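Local atomic coordinates of tryptophan--tRNA ligase (PDB entry 3JXE), a protein that catalyses the ATP-dependent attachment of L-tryptophan to tRNA(Trp), releasing AMP and diphosphate. Residues P82-F94 / M254-T266. Residues are numbered along the deposited sequence; the frame is centred on the assembly and turned at random.
With TYM (tryptophanyl-5'AMP), chain E; SO4 (sulfate ion), chain F.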
ATOM      1  N   PRO B  82     -13.924   9.972   1.367  1.00 67.08           N
ATOM      2  CA  PRO B  82     -14.593  10.481   2.566  1.00 66.99           C
ATOM      3  C   PRO B  82     -13.808  11.577   3.297  1.00 66.95           C
ATOM      4  O   PRO B  82     -13.175  11.318   4.328  1.00 66.91           O
ATOM      5  CB  PRO B  82     -14.739   9.231   3.436  1.00 66.99           C
ATOM      6  CG  PRO B  82     -13.598   8.366   3.045  1.00 66.94           C
ATOM      7  CD  PRO B  82     -13.268   8.673   1.611  1.00 67.02           C
ATOM      8  N   SER B  83     -13.858  12.792   2.757  1.00 66.94           N
ATOM      9  CA  SER B  83     -13.244  13.958   3.396  1.00 66.94           C
ATOM     10  C   SER B  83     -14.224  14.656   4.335  1.00 66.92           C
ATOM     11  O   SER B  83     -13.816  15.354   5.264  1.00 66.90           O
ATOM     12  CB  SER B  83     -12.711  14.941   2.347  1.00 66.92           C
ATOM     13  OG  SER B  83     -13.639  15.128   1.292  1.00 66.97           O
ATOM     14  N   GLY B  84     -15.514  14.450   4.087  1.00 66.98           N
ATOM     15  CA  GLY B  84     -16.575  15.036   4.896  1.00 67.05           C
ATOM     16  C   GLY B  84     -17.935  14.564   4.419  1.00 67.15           C
ATOM     17  O   GLY B  84     -18.054  13.456   3.893  1.00 67.21           O
ATOM     18  N   PRO B  85     -18.974  15.399   4.596  1.00 67.23           N
ATOM     19  CA  PRO B  85     -20.313  15.021   4.146  1.00 67.20           C
ATOM     20  C   PRO B  85     -20.395  15.031   2.626  1.00 67.19           C
ATOM     21  O   PRO B  85     -19.706  15.822   1.978  1.00 67.23           O
ATOM     22  CB  PRO B  85     -21.213  16.121   4.724  1.00 67.20           C
ATOM     23  CG  PRO B  85     -20.357  16.918   5.657  1.00 67.22           C
ATOM     24  CD  PRO B  85     -18.955  16.742   5.200  1.00 67.26           C
ATOM     25  N   MET B  86     -21.220  14.151   2.070  1.00 67.20           N
ATOM     26  CA  MET B  86     -21.428  14.095   0.627  1.00 67.22           C
ATOM     27  C   MET B  86     -22.474  15.114   0.195  1.00 67.43           C
ATOM     28  O   MET B  86     -23.497  15.285   0.865  1.00 67.50           O
ATOM     29  CB  MET B  86     -21.866  12.694   0.197  1.00 67.11           C
ATOM     30  CG  MET B  86     -20.754  11.662   0.198  1.00 66.62           C
ATOM     31  SD  MET B  86     -21.299  10.008  -0.269  1.00 65.58           S
ATOM     32  CE  MET B  86     -21.623  10.209  -2.019  1.00 65.40           C
ATOM     33  N   HIS B  87     -22.207  15.797  -0.916  1.00 67.64           N
ATOM     34  CA  HIS B  87     -23.198  16.689  -1.514  1.00 67.87           C
ATOM     35  C   HIS B  87     -23.853  16.054  -2.743  1.00 68.04           C
ATOM     36  O   HIS B  87     -23.548  14.913  -3.096  1.00 68.03           O
ATOM     37  CB  HIS B  87     -22.612  18.076  -1.822  1.00 67.87           C
ATOM     38  CG  HIS B  87     -21.457  18.064  -2.773  1.00 67.93           C
ATOM     39  ND1 HIS B  87     -21.563  17.616  -4.073  1.00 68.06           N
ATOM     40  CD2 HIS B  87     -20.177  18.481  -2.624  1.00 68.00           C
ATOM     41  CE1 HIS B  87     -20.394  17.735  -4.674  1.00 68.22           C
ATOM     42  NE2 HIS B  87     -19.536  18.261  -3.818  1.00 68.27           N
ATOM     43  N   ILE B  88     -24.751  16.799  -3.382  1.00 68.29           N
ATOM     44  CA  ILE B  88     -25.559  16.274  -4.486  1.00 68.56           C
ATOM     45  C   ILE B  88     -24.775  15.895  -5.742  1.00 68.78           C
ATOM     46  O   ILE B  88     -25.168  14.982  -6.473  1.00 68.87           O
ATOM     47  CB  ILE B  88     -26.780  17.197  -4.779  1.00 68.55           C
ATOM     48  CG1 ILE B  88     -28.055  16.507  -4.293  1.00 68.55           C
ATOM     49  CG2 ILE B  88     -26.895  17.554  -6.264  1.00 68.40           C
ATOM     50  CD1 ILE B  88     -29.144  17.454  -3.867  1.00 69.09           C
ATOM     51  N   GLY B  89     -23.657  16.583  -5.973  1.00 68.99           N
ATOM     52  CA  GLY B  89     -22.749  16.256  -7.071  1.00 69.17           C
ATOM     53  C   GLY B  89     -22.123  14.879  -6.922  1.00 69.30           C
ATOM     54  O   GLY B  89     -22.023  14.128  -7.894  1.00 69.28           O
ATOM     55  N   HIS B  90     -21.720  14.550  -5.695  1.00 69.44           N
ATOM     56  CA  HIS B  90     -21.091  13.265  -5.382  1.00 69.60           C
ATOM     57  C   HIS B  90     -21.989  12.052  -5.641  1.00 69.82           C
ATOM     58  O   HIS B  90     -21.488  10.960  -5.908  1.00 69.88           O
ATOM     59  CB  HIS B  90     -20.619  13.227  -3.922  1.00 69.51           C
ATOM     60  CG  HIS B  90     -19.563  14.234  -3.590  1.00 69.33           C
ATOM     61  ND1 HIS B  90     -19.556  14.935  -2.403  1.00 69.17           N
ATOM     62  CD2 HIS B  90     -18.477  14.656  -4.281  1.00 69.23           C
ATOM     63  CE1 HIS B  90     -18.511  15.743  -2.377  1.00 69.08           C
ATOM     64  NE2 HIS B  90     -17.842  15.595  -3.506  1.00 69.16           N
ATOM     65  N   ILE B  91     -23.304  12.246  -5.564  1.00 70.06           N
ATOM     66  CA  ILE B  91     -24.249  11.127  -5.620  1.00 70.29           C
ATOM     67  C   ILE B  91     -24.715  10.753  -7.035  1.00 70.56           C
ATOM     68  O   ILE B  91     -25.172   9.629  -7.258  1.00 70.61           O
ATOM     69  CB  ILE B  91     -25.468  11.349  -4.664  1.00 70.24           C
ATOM     70  CG1 ILE B  91     -26.031  10.014  -4.162  1.00 70.05           C
ATOM     71  CG2 ILE B  91     -26.555  12.206  -5.321  1.00 70.20           C
ATOM     72  CD1 ILE B  91     -25.106   9.255  -3.232  1.00 69.81           C
ATOM     73  N   ILE B  92     -24.586  11.682  -7.982  1.00 70.87           N
ATOM     74  CA  ILE B  92     -25.012  11.432  -9.365  1.00 71.23           C
ATOM     75  C   ILE B  92     -24.312  10.222 -10.012  1.00 71.55           C
ATOM     76  O   ILE B  92     -24.989   9.384 -10.614  1.00 71.58           O
ATOM     77  CB  ILE B  92     -24.931  12.700 -10.261  1.00 71.21           C
ATOM     78  CG1 ILE B  92     -25.892  13.774  -9.732  1.00 71.38           C
ATOM     79  CG2 ILE B  92     -25.251  12.355 -11.718  1.00 71.14           C
ATOM     80  CD1 ILE B  92     -26.017  15.018 -10.603  1.00 71.48           C
ATOM     81  N   PRO B  93     -22.967  10.119  -9.888  1.00 71.87           N
ATOM     82  CA  PRO B  93     -22.295   8.916 -10.391  1.00 72.09           C
ATOM     83  C   PRO B  93     -22.891   7.621  -9.842  1.00 72.34           C
ATOM     84  O   PRO B  93     -22.984   6.635 -10.574  1.00 72.42           O
ATOM     85  CB  PRO B  93     -20.856   9.085  -9.894  1.00 72.06           C
ATOM     86  CG  PRO B  93     -20.674  10.546  -9.793  1.00 72.05           C
ATOM     87  CD  PRO B  93     -21.996  11.076  -9.322  1.00 71.92           C
ATOM     88  N   PHE B  94     -23.299   7.634  -8.573  1.00 72.62           N
ATOM     89  CA  PHE B  94     -23.876   6.453  -7.926  1.00 72.93           C
ATOM     90  C   PHE B  94     -25.269   6.095  -8.447  1.00 73.19           C
ATOM     91  O   PHE B  94     -25.624   4.916  -8.508  1.00 73.23           O
ATOM     92  CB  PHE B  94     -23.890   6.622  -6.405  1.00 72.83           C
ATOM     93  CG  PHE B  94     -22.521   6.610  -5.782  1.00 72.85           C
ATOM     94  CD1 PHE B  94     -21.849   7.799  -5.526  1.00 72.76           C
ATOM     95  CD2 PHE B  94     -21.898   5.407  -5.461  1.00 72.81           C
ATOM     96  CE1 PHE B  94     -20.578   7.794  -4.953  1.00 72.58           C
ATOM     97  CE2 PHE B  94     -20.628   5.393  -4.889  1.00 72.77           C
ATOM     98  CZ  PHE B  94     -19.967   6.590  -4.635  1.00 72.59           C
ATOM     99  N   MET B 254     -19.495  22.372  -7.503  1.00 82.88           N
ATOM    100  CA  MET B 254     -20.024  22.287  -6.149  1.00 82.84           C
ATOM    101  C   MET B 254     -19.033  21.523  -5.282  1.00 82.91           C
ATOM    102  O   MET B 254     -18.721  20.363  -5.555  1.00 82.90           O
ATOM    103  CB  MET B 254     -21.387  21.596  -6.136  1.00 82.79           C
ATOM    104  CG  MET B 254     -22.100  21.678  -4.799  1.00 82.58           C
ATOM    105  SD  MET B 254     -23.501  20.556  -4.652  1.00 82.31           S
ATOM    106  CE  MET B 254     -24.693  21.338  -5.731  1.00 82.37           C
ATOM    107  N   SER B 255     -18.533  22.189  -4.246  1.00 83.04           N
ATOM    108  CA  SER B 255     -17.521  21.614  -3.368  1.00 83.19           C
ATOM    109  C   SER B 255     -17.844  21.868  -1.900  1.00 83.30           C
ATOM    110  O   SER B 255     -18.455  22.881  -1.554  1.00 83.29           O
ATOM    111  CB  SER B 255     -16.143  22.186  -3.711  1.00 83.16           C
ATOM    112  OG  SER B 255     -15.149  21.698  -2.826  1.00 83.29           O
ATOM    113  N   ALA B 256     -17.419  20.940  -1.043  1.00 83.47           N
ATOM    114  CA  ALA B 256     -17.591  21.075   0.403  1.00 83.68           C
ATOM    115  C   ALA B 256     -16.738  22.205   0.989  1.00 83.84           C
ATOM    116  O   ALA B 256     -16.933  22.604   2.142  1.00 83.89           O
ATOM    117  CB  ALA B 256     -17.296  19.753   1.105  1.00 83.67           C
ATOM    118  N   SER B 257     -15.802  22.715   0.189  1.00 83.99           N
ATOM    119  CA  SER B 257     -14.978  23.866   0.569  1.00 84.16           C
ATOM    120  C   SER B 257     -15.839  25.106   0.814  1.00 84.17           C
ATOM    121  O   SER B 257     -15.534  25.919   1.689  1.00 84.20           O
ATOM    122  CB  SER B 257     -13.919  24.151  -0.500  1.00 84.19           C
ATOM    123  OG  SER B 257     -14.519  24.436  -1.754  1.00 84.39           O
ATOM    124  N   LYS B 258     -16.909  25.240   0.031  1.00 84.16           N
ATOM    125  CA  LYS B 258     -17.917  26.275   0.247  1.00 84.20           C
ATOM    126  C   LYS B 258     -19.281  25.639   0.540  1.00 84.00           C
ATOM    127  O   LYS B 258     -20.085  25.438  -0.375  1.00 84.03           O
ATOM    128  CB  LYS B 258     -17.996  27.224  -0.956  1.00 84.31           C
ATOM    129  CG  LYS B 258     -17.072  28.438  -0.870  1.00 84.92           C
ATOM    130  CD  LYS B 258     -15.635  28.108  -1.264  1.00 85.78           C
ATOM    131  CE  LYS B 258     -14.734  29.328  -1.119  1.00 86.18           C
ATOM    132  NZ  LYS B 258     -13.337  29.038  -1.550  1.00 86.65           N
ATOM    133  N   PRO B 259     -19.542  25.316   1.826  1.00 83.80           N
ATOM    134  CA  PRO B 259     -20.773  24.633   2.234  1.00 83.62           C
ATOM    135  C   PRO B 259     -22.052  25.434   1.974  1.00 83.46           C
ATOM    136  O   PRO B 259     -23.121  24.843   1.807  1.00 83.46           O
ATOM    137  CB  PRO B 259     -20.578  24.423   3.741  1.00 83.60           C
ATOM    138  CG  PRO B 259     -19.580  25.442   4.147  1.00 83.67           C
ATOM    139  CD  PRO B 259     -18.664  25.588   2.978  1.00 83.78           C
ATOM    140  N   GLU B 260     -21.935  26.760   1.934  1.00 83.21           N
ATOM    141  CA  GLU B 260     -23.092  27.635   1.753  1.00 82.95           C
ATOM    142  C   GLU B 260     -23.651  27.590   0.327  1.00 82.47           C
ATOM    143  O   GLU B 260     -24.796  27.982   0.094  1.00 82.50           O
ATOM    144  CB  GLU B 260     -22.745  29.072   2.154  1.00 83.11           C
ATOM    145  CG  GLU B 260     -23.942  29.878   2.662  1.00 84.13           C
ATOM    146  CD  GLU B 260     -23.570  31.271   3.164  1.00 85.57           C
ATOM    147  OE1 GLU B 260     -22.367  31.631   3.139  1.00 86.09           O
ATOM    148  OE2 GLU B 260     -24.493  32.013   3.583  1.00 86.03           O
ATOM    149  N   THR B 261     -22.845  27.107  -0.615  1.00 81.89           N
ATOM    150  CA  THR B 261     -23.265  26.981  -2.014  1.00 81.30           C
ATOM    151  C   THR B 261     -23.438  25.519  -2.434  1.00 80.78           C
ATOM    152  O   THR B 261     -23.615  25.213  -3.618  1.00 80.65           O
ATOM    153  CB  THR B 261     -22.280  27.689  -2.974  1.00 81.38           C
ATOM    154  OG1 THR B 261     -20.953  27.185  -2.767  1.00 81.50           O
ATOM    155  CG2 THR B 261     -22.296  29.197  -2.752  1.00 81.37           C
ATOM    156  N   ALA B 262     -23.395  24.622  -1.452  1.00 80.14           N
ATOM    157  CA  ALA B 262     -23.533  23.192  -1.696  1.00 79.54           C
ATOM    158  C   ALA B 262     -24.759  22.616  -0.993  1.00 79.12           C
ATOM    159  O   ALA B 262     -25.043  22.952   0.158  1.00 79.08           O
ATOM    160  CB  ALA B 262     -22.275  22.461  -1.249  1.00 79.58           C
ATOM    161  N   ILE B 263     -25.481  21.749  -1.699  1.00 78.54           N
ATOM    162  CA  ILE B 263     -26.592  21.015  -1.107  1.00 77.98           C
ATOM    163  C   ILE B 263     -26.108  19.631  -0.690  1.00 77.64           C
ATOM    164  O   ILE B 263     -25.915  18.746  -1.528  1.00 77.61           O
ATOM    165  CB  ILE B 263     -27.808  20.890  -2.071  1.00 77.97           C
ATOM    166  CG1 ILE B 263     -28.238  22.262  -2.612  1.00 77.87           C
ATOM    167  CG2 ILE B 263     -28.970  20.168  -1.389  1.00 77.88           C
ATOM    168  CD1 ILE B 263     -28.717  23.271  -1.564  1.00 77.87           C
ATOM    169  N   TYR B 264     -25.898  19.461   0.611  1.00 77.20           N
ATOM    170  CA  TYR B 264     -25.476  18.182   1.166  1.00 76.83           C
ATOM    171  C   TYR B 264     -26.641  17.204   1.220  1.00 76.60           C
ATOM    172  O   TYR B 264     -27.790  17.606   1.414  1.00 76.54           O
ATOM    173  CB  TYR B 264     -24.882  18.374   2.561  1.00 76.82           C
ATOM    174  CG  TYR B 264     -23.598  19.168   2.572  1.00 76.85           C
ATOM    175  CD1 TYR B 264     -23.607  20.544   2.799  1.00 76.95           C
ATOM    176  CD2 TYR B 264     -22.371  18.544   2.353  1.00 76.99           C
ATOM    177  CE1 TYR B 264     -22.424  21.279   2.810  1.00 77.01           C
ATOM    178  CE2 TYR B 264     -21.185  19.268   2.361  1.00 77.06           C
ATOM    179  CZ  TYR B 264     -21.218  20.633   2.589  1.00 77.04           C
ATOM    180  OH  TYR B 264     -20.044  21.347   2.597  1.00 76.99           O
ATOM    181  N   LEU B 265     -26.336  15.919   1.049  1.00 76.33           N
ATOM    182  CA  LEU B 265     -27.344  14.859   1.117  1.00 76.05           C
ATOM    183  C   LEU B 265     -27.965  14.760   2.508  1.00 75.93           C
ATOM    184  O   LEU B 265     -29.013  14.137   2.694  1.00 75.87           O
ATOM    185  CB  LEU B 265     -26.736  13.513   0.718  1.00 75.94           C
ATOM    186  CG  LEU B 265     -26.135  13.387  -0.683  1.00 75.81           C
ATOM    187  CD1 LEU B 265     -25.479  12.030  -0.834  1.00 75.99           C
ATOM    188  CD2 LEU B 265     -27.175  13.609  -1.777  1.00 75.57           C
ATOM    189  N   THR B 266     -27.309  15.396   3.473  1.00 75.80           N
ATOM    190  CA  THR B 266     -27.716  15.355   4.866  1.00 75.71           C
ATOM    191  C   THR B 266     -28.435  16.644   5.307  1.00 75.59           C
ATOM    192  O   THR B 266     -28.913  16.736   6.439  1.00 75.57           O
ATOM    193  CB  THR B 266     -26.497  15.041   5.773  1.00 75.70           C
ATOM    194  OG1 THR B 266     -26.952  14.558   7.042  1.00 76.13           O
ATOM    195  CG2 THR B 266     -25.601  16.276   5.973  1.00 75.80           C
TER
HETATM  196  P   TYM E 900     -14.799  12.283  -4.754  0.80 43.72           P
HETATM  197  O1P TYM E 900     -15.078  11.691  -3.426  0.80 43.57           O
HETATM  198  O2P TYM E 900     -14.168  13.618  -4.841  0.80 43.90           O
HETATM  199  O5' TYM E 900     -16.171  12.346  -5.595  0.80 43.91           O
HETATM  200  C5' TYM E 900     -16.979  11.170  -5.723  0.80 44.62           C
HETATM  201  C4' TYM E 900     -17.707  11.141  -7.073  0.80 45.19           C
HETATM  202  O4' TYM E 900     -18.398  12.404  -7.278  0.80 45.24           O
HETATM  203  C1' TYM E 900     -17.961  12.975  -8.546  0.80 45.50           C
HETATM  204  N9  TYM E 900     -18.057  14.456  -8.350  0.80 45.48           N
HETATM  205  C4  TYM E 900     -18.947  15.261  -8.930  0.80 45.35           C
HETATM  206  N3  TYM E 900     -19.942  15.057  -9.814  0.80 45.35           N
HETATM  207  C2  TYM E 900     -20.693  16.066 -10.243  0.80 45.11           C
HETATM  208  N1  TYM E 900     -20.492  17.304  -9.817  0.80 44.98           N
HETATM  209  C6  TYM E 900     -19.517  17.579  -8.933  0.80 45.27           C
HETATM  210  N6  TYM E 900     -19.330  18.828  -8.515  0.80 45.35           N
HETATM  211  C5  TYM E 900     -18.711  16.544  -8.464  0.80 45.32           C
HETATM  212  N7  TYM E 900     -17.691  16.477  -7.615  0.80 45.33           N
HETATM  213  C8  TYM E 900     -17.298  15.203  -7.542  0.80 45.38           C
HETATM  214  C2' TYM E 900     -16.565  12.400  -8.768  0.80 45.69           C
HETATM  215  O2' TYM E 900     -16.276  12.336 -10.162  0.80 45.76           O
HETATM  216  C3' TYM E 900     -16.717  10.983  -8.229  0.80 45.70           C
HETATM  217  O3' TYM E 900     -17.322  10.142  -9.226  0.80 46.38           O
HETATM  218  NH3 TYM E 900     -10.597   9.733  -5.365  0.80 43.19           N
HETATM  219  CA  TYM E 900     -12.041   9.667  -5.625  0.80 43.21           C
HETATM  220  CB  TYM E 900     -12.616   8.389  -5.012  0.80 43.13           C
HETATM  221  CG  TYM E 900     -12.651   7.213  -6.035  0.80 42.78           C
HETATM  222  CD2 TYM E 900     -13.376   7.123  -7.218  0.80 42.29           C
HETATM  223  CE2 TYM E 900     -13.095   5.882  -7.804  0.80 42.20           C
HETATM  224  CE3 TYM E 900     -14.256   8.002  -7.847  0.80 42.33           C
HETATM  225  CD1 TYM E 900     -11.969   6.050  -5.933  0.80 42.80           C
HETATM  226  NE1 TYM E 900     -12.240   5.214  -7.033  0.80 42.45           N
HETATM  227  CZ2 TYM E 900     -13.695   5.529  -9.007  0.80 42.08           C
HETATM  228  CZ3 TYM E 900     -14.853   7.644  -9.057  0.80 42.14           C
HETATM  229  CH2 TYM E 900     -14.573   6.407  -9.637  0.80 42.04           C
HETATM  230  C   TYM E 900     -12.742  10.879  -5.000  0.80 43.36           C
HETATM  231  O   TYM E 900     -12.249  11.455  -4.028  0.80 43.36           O
HETATM  232  OPP TYM E 900     -13.918  11.229  -5.618  0.80 43.46           O
HETATM  233  S   SO4 F 393     -15.619  18.200  -3.076  0.70 54.90           S
HETATM  234  O1  SO4 F 393     -14.538  19.052  -3.565  0.70 54.91           O
HETATM  235  O2  SO4 F 393     -16.765  18.302  -3.973  0.70 54.86           O
HETATM  236  O3  SO4 F 393     -15.181  16.809  -3.019  0.70 55.17           O
HETATM  237  O4  SO4 F 393     -15.997  18.629  -1.735  0.70 55.04           O
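His87 and Tyr264 pair their backbones in a single beta bridge. Leu265 N gives a nearly straight bond to Met86 O (2.9 Å, 169°). Ile88 N gives a more bent one to Ile263 O (2.9 Å, 136°).

The ring of His87 is sandwiched. Met254 CG sits over the centre of one face in a CH-pi contact (4.1 Å to the centroid), and Met254 SD approaches obliquely. His90 CE1 lies over the rim of the other face. With chi1 at 60°, CG of His87 lies between its backbone N and carbonyl carbon. This turns the ring back over the start of helix 88-104, where ND1 accepts a weak capping bond from Gly89 N. His87 N donates to His90 ND1, completing a capping box.

The HIGH region (82-90) and the KMSKS region (253-257, here KMSAS), signatures of class I aminoacyl-tRNA synthetases, meet here beside the bound tryptophanyl-5'AMP. Its adenine N6 donates weakly to Met254 O.

A sulfate, probably from the crystallisation liquor, bridges both motifs. His87 NE2 reaches its O2 at 2.8 Å in the ring plane, and His90 NE2 binds O3. Ser255 OG bonds to O1, and Ala256 N gives O4 a straight bond (2.8 Å). Without the imidazole of His87, as with an alanine here, Met254 would probably lose its ring face, Gly89 N its cap and the sulfate one donor.

Leu265 CD1 meets Ile91 CD1 at 3.7 Å and touches Met86 CB, while its CD2 lies against Ile88 CG1. Ile88 and Ile263 run side by side, and Pro85 CB packs on Tyr264 CD2 (3.6 Å).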